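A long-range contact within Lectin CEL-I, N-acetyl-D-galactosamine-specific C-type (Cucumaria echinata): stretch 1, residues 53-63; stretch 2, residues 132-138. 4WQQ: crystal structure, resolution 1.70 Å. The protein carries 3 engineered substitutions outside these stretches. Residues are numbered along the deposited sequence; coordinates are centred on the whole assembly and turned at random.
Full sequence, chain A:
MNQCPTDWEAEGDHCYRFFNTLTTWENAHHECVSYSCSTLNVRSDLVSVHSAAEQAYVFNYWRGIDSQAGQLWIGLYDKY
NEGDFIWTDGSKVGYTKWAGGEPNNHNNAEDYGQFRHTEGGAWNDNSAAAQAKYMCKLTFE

Stretch 1 (53-63) AEQAYVFNYWR
Stretch 2 (132-138) AKYMCKL

Residues 53-63 form an unbroken piece of a longer α-helix, with phi near -60° and psi mostly between -34° and -55°, relaxing to -13° at Arg-63. Its i to i+4 ladder runs from Tyr-57 N bonded to Ala-53 O at 2.9 Å through Arg-63 N bonded to Phe-59 O, also at 2.9 Å. Residues 132-138 are an extended strand, phi between -76° and -162° and psi between 135° and 174°. The axes approach to 10.2 Å, and the N-to-C directions diverge by 128°, so the strand runs obliquely against the helix. Register is set by Trp-62 and Met-135, whose CA atoms lie 7.9 Å apart.

Strand alternation sends the CA-to-CB bonds of Lys-133, Met-135 and Lys-137 toward the helix, while that of Tyr-134 points away. The helix answers with Glu-54, Val-58, Tyr-61 and Trp-62, an i, i+4, i+7, i+8 stripe along one side. Together the stretches bury 292 Å².

Met-135 is the hub, giving up 99 Å², the largest share of any residue. Its chi1 is t (172°), chi2 sits off the wells at 91°, and chi3 is p (54°), which brings the methyl up to the helix. Met-135 CE lies 3.7 Å from Val-58 O, 4.0 Å from Val-58 CG1 and 4.0 Å from Trp-62 CB. Met-135 SD packs 3.6 Å from Tyr-61 CE2, and 4.5 Å separate Met-135 SD from the centroid of the Tyr-61 ring, an oblique sulfur-aromatic contact 59° off the ring normal. A long, unbranched thioether suits this position: it spans the gap between backbones and touches three helix residues. Val-58 (chi1 172°), Tyr-61 (170°) and Trp-62 (167°) all use t, with chi2 of 29° for Tyr-61 and 37° for Trp-62.

At one end the contact is polar. Lys-137 is fully extended, all four chi angles t, and Glu-54 reaches out with chi1 and chi2 t and chi3 at 24°. Lys-137 NZ donates to Glu-54 OE2 at 2.8 Å, a hydrogen bond within a salt bridge. Pairing opposite charges lets a buried lysine keep its ammonium group satisfied, and both side chains are long enough to bridge the distance.

At the other end, Lys-133 contributes its aliphatic base: Lys-133 CB lies 4.4 Å from Trp-62 NE1, obliquely to the indole. With chi angles m, m, t, p, it carries NZ to partners elsewhere in the structure. The rule is compact: an unbranched apolar hub at the crossing, a charged pair at one end and an alkyl-indole contact at the other.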

# COMPACT_ATOMS: atom_id res chain seq x y z
N ALA A 53 12.74 4.92 -18.22
CA ALA A 53 13.19 4.92 -16.85
C ALA A 53 12.56 3.70 -16.16
O ALA A 53 13.26 3.00 -15.43
CB ALA A 53 12.76 6.20 -16.16
N GLU A 54 11.28 3.49 -16.40
CA GLU A 54 10.62 2.29 -15.79
C GLU A 54 11.25 1.00 -16.30
O GLU A 54 11.51 0.10 -15.53
CB GLU A 54 9.11 2.32 -15.99
CG GLU A 54 8.40 1.22 -15.17
CD GLU A 54 6.88 1.33 -15.12
OE1 GLU A 54 6.25 1.95 -16.03
OE2 GLU A 54 6.33 0.71 -14.14
N GLN A 55 11.53 0.93 -17.60
CA GLN A 55 12.17 -0.18 -18.20
C GLN A 55 13.50 -0.44 -17.51
O GLN A 55 13.83 -1.59 -17.13
CB GLN A 55 12.38 0.10 -19.71
CG GLN A 55 13.20 -0.92 -20.42
CD GLN A 55 12.46 -2.21 -20.73
OE1 GLN A 55 11.23 -2.26 -20.86
NE2 GLN A 55 13.23 -3.26 -20.89
N ALA A 56 14.34 0.61 -17.41
CA ALA A 56 15.62 0.39 -16.82
C ALA A 56 15.54 -0.02 -15.36
O ALA A 56 16.33 -0.86 -14.92
CB ALA A 56 16.49 1.64 -17.02
N TYR A 57 14.62 0.55 -14.63
CA TYR A 57 14.45 0.25 -13.20
C TYR A 57 14.14 -1.25 -13.05
O TYR A 57 14.80 -2.00 -12.32
CB TYR A 57 13.33 1.07 -12.58
CG TYR A 57 13.01 0.49 -11.21
CD1 TYR A 57 13.80 0.75 -10.12
CD2 TYR A 57 11.96 -0.43 -11.08
CE1 TYR A 57 13.58 0.13 -8.91
CE2 TYR A 57 11.72 -1.04 -9.88
CZ TYR A 57 12.50 -0.79 -8.80
OH TYR A 57 12.20 -1.44 -7.60
N VAL A 58 13.20 -1.70 -13.87
CA VAL A 58 12.79 -3.12 -13.87
C VAL A 58 13.89 -4.08 -14.25
O VAL A 58 14.15 -5.05 -13.57
CB VAL A 58 11.54 -3.30 -14.76
CG1 VAL A 58 11.20 -4.80 -14.96
CG2 VAL A 58 10.35 -2.58 -14.17
N PHE A 59 14.59 -3.77 -15.33
CA PHE A 59 15.63 -4.61 -15.85
C PHE A 59 16.75 -4.69 -14.80
O PHE A 59 17.28 -5.79 -14.50
CB PHE A 59 16.08 -4.05 -17.20
CG PHE A 59 17.26 -4.79 -17.78
CD1 PHE A 59 17.07 -6.03 -18.32
CD2 PHE A 59 18.52 -4.24 -17.76
CE1 PHE A 59 18.13 -6.73 -18.85
CE2 PHE A 59 19.59 -4.96 -18.23
CZ PHE A 59 19.40 -6.20 -18.81
N ASN A 60 17.17 -3.52 -14.24
CA ASN A 60 18.29 -3.50 -13.32
C ASN A 60 17.94 -4.23 -12.00
O ASN A 60 18.77 -4.95 -11.41
CB ASN A 60 18.76 -2.05 -13.09
CG ASN A 60 19.34 -1.43 -14.41
OD1 ASN A 60 20.06 -2.12 -15.16
ND2 ASN A 60 19.01 -0.17 -14.70
N TYR A 61 16.67 -4.14 -11.59
CA TYR A 61 16.25 -4.83 -10.39
C TYR A 61 16.31 -6.35 -10.58
O TYR A 61 16.92 -7.10 -9.78
CB TYR A 61 14.84 -4.31 -10.04
CG TYR A 61 14.06 -5.04 -8.94
CD1 TYR A 61 14.69 -5.69 -7.90
CD2 TYR A 61 12.66 -5.08 -8.97
CE1 TYR A 61 13.99 -6.35 -6.92
CE2 TYR A 61 11.92 -5.72 -7.98
CZ TYR A 61 12.58 -6.39 -6.96
OH TYR A 61 11.94 -7.05 -5.94
N TRP A 62 15.73 -6.81 -11.68
CA TRP A 62 15.77 -8.19 -12.05
C TRP A 62 17.22 -8.75 -12.09
O TRP A 62 17.54 -9.75 -11.44
CB TRP A 62 15.07 -8.36 -13.41
CG TRP A 62 15.31 -9.67 -14.06
CD1 TRP A 62 15.41 -10.90 -13.45
CD2 TRP A 62 15.36 -9.93 -15.47
NE1 TRP A 62 15.55 -11.86 -14.36
CE2 TRP A 62 15.55 -11.31 -15.61
CE3 TRP A 62 15.32 -9.12 -16.63
CZ2 TRP A 62 15.68 -11.92 -16.85
CZ3 TRP A 62 15.48 -9.70 -17.83
CH2 TRP A 62 15.61 -11.13 -17.94
N ARG A 63 18.07 -8.06 -12.86
CA ARG A 63 19.42 -8.56 -13.13
C ARG A 63 20.35 -8.41 -11.94
O ARG A 63 21.36 -9.14 -11.87
CB ARG A 63 19.95 -7.92 -14.40
CG ARG A 63 19.08 -8.15 -15.63
CD ARG A 63 18.79 -9.62 -15.87
NE ARG A 63 20.01 -10.37 -16.14
CZ ARG A 63 20.11 -11.68 -16.23
NH1 ARG A 63 19.08 -12.47 -16.00
NH2 ARG A 63 21.25 -12.23 -16.53
N ALA A 132 9.69 -18.50 -17.74
CA ALA A 132 10.47 -17.35 -17.45
C ALA A 132 10.28 -16.97 -16.00
O ALA A 132 9.36 -17.48 -15.37
CB ALA A 132 10.15 -16.15 -18.34
N LYS A 133 11.15 -16.05 -15.53
CA LYS A 133 11.02 -15.45 -14.20
C LYS A 133 9.88 -14.42 -14.28
O LYS A 133 9.37 -14.21 -15.38
CB LYS A 133 12.33 -14.84 -13.74
CG LYS A 133 13.51 -15.77 -13.89
CD LYS A 133 13.41 -17.02 -13.05
CE LYS A 133 14.66 -17.94 -13.31
NZ LYS A 133 15.92 -17.27 -12.88
N TYR A 134 9.47 -13.80 -13.18
CA TYR A 134 8.42 -12.78 -13.30
C TYR A 134 8.56 -11.68 -12.28
O TYR A 134 9.21 -11.81 -11.29
CB TYR A 134 7.03 -13.41 -13.33
CG TYR A 134 6.63 -14.10 -12.05
CD1 TYR A 134 7.02 -15.39 -11.79
CD2 TYR A 134 5.77 -13.46 -11.12
CE1 TYR A 134 6.60 -16.01 -10.64
CE2 TYR A 134 5.37 -14.06 -9.98
CZ TYR A 134 5.78 -15.33 -9.71
OH TYR A 134 5.39 -16.01 -8.55
N MET A 135 7.93 -10.58 -12.61
CA MET A 135 7.93 -9.41 -11.76
C MET A 135 6.48 -8.90 -11.61
O MET A 135 5.76 -8.72 -12.60
CB MET A 135 8.71 -8.37 -12.53
CG MET A 135 8.73 -6.98 -12.00
SD MET A 135 10.08 -6.68 -10.89
CE MET A 135 11.65 -7.14 -11.77
N CYS A 136 6.13 -8.57 -10.38
CA CYS A 136 4.84 -7.97 -10.11
C CYS A 136 4.96 -6.49 -9.78
O CYS A 136 6.05 -6.01 -9.42
CB CYS A 136 4.15 -8.66 -8.95
SG CYS A 136 4.11 -10.49 -9.10
N LYS A 137 3.85 -5.80 -9.90
CA LYS A 137 3.81 -4.33 -9.70
C LYS A 137 2.52 -4.08 -8.99
O LYS A 137 1.50 -4.62 -9.38
CB LYS A 137 3.83 -3.66 -11.06
CG LYS A 137 3.64 -2.18 -11.16
CD LYS A 137 3.84 -1.71 -12.64
CE LYS A 137 3.30 -0.30 -12.82
NZ LYS A 137 3.55 0.27 -14.17
N LEU A 138 2.56 -3.17 -8.00
CA LEU A 138 1.37 -2.60 -7.42
C LEU A 138 0.94 -1.31 -8.06
O LEU A 138 1.76 -0.42 -8.29
CB LEU A 138 1.62 -2.36 -5.95
CG LEU A 138 2.02 -3.59 -5.15
CD1 LEU A 138 2.07 -3.18 -3.73
CD2 LEU A 138 1.14 -4.84 -5.29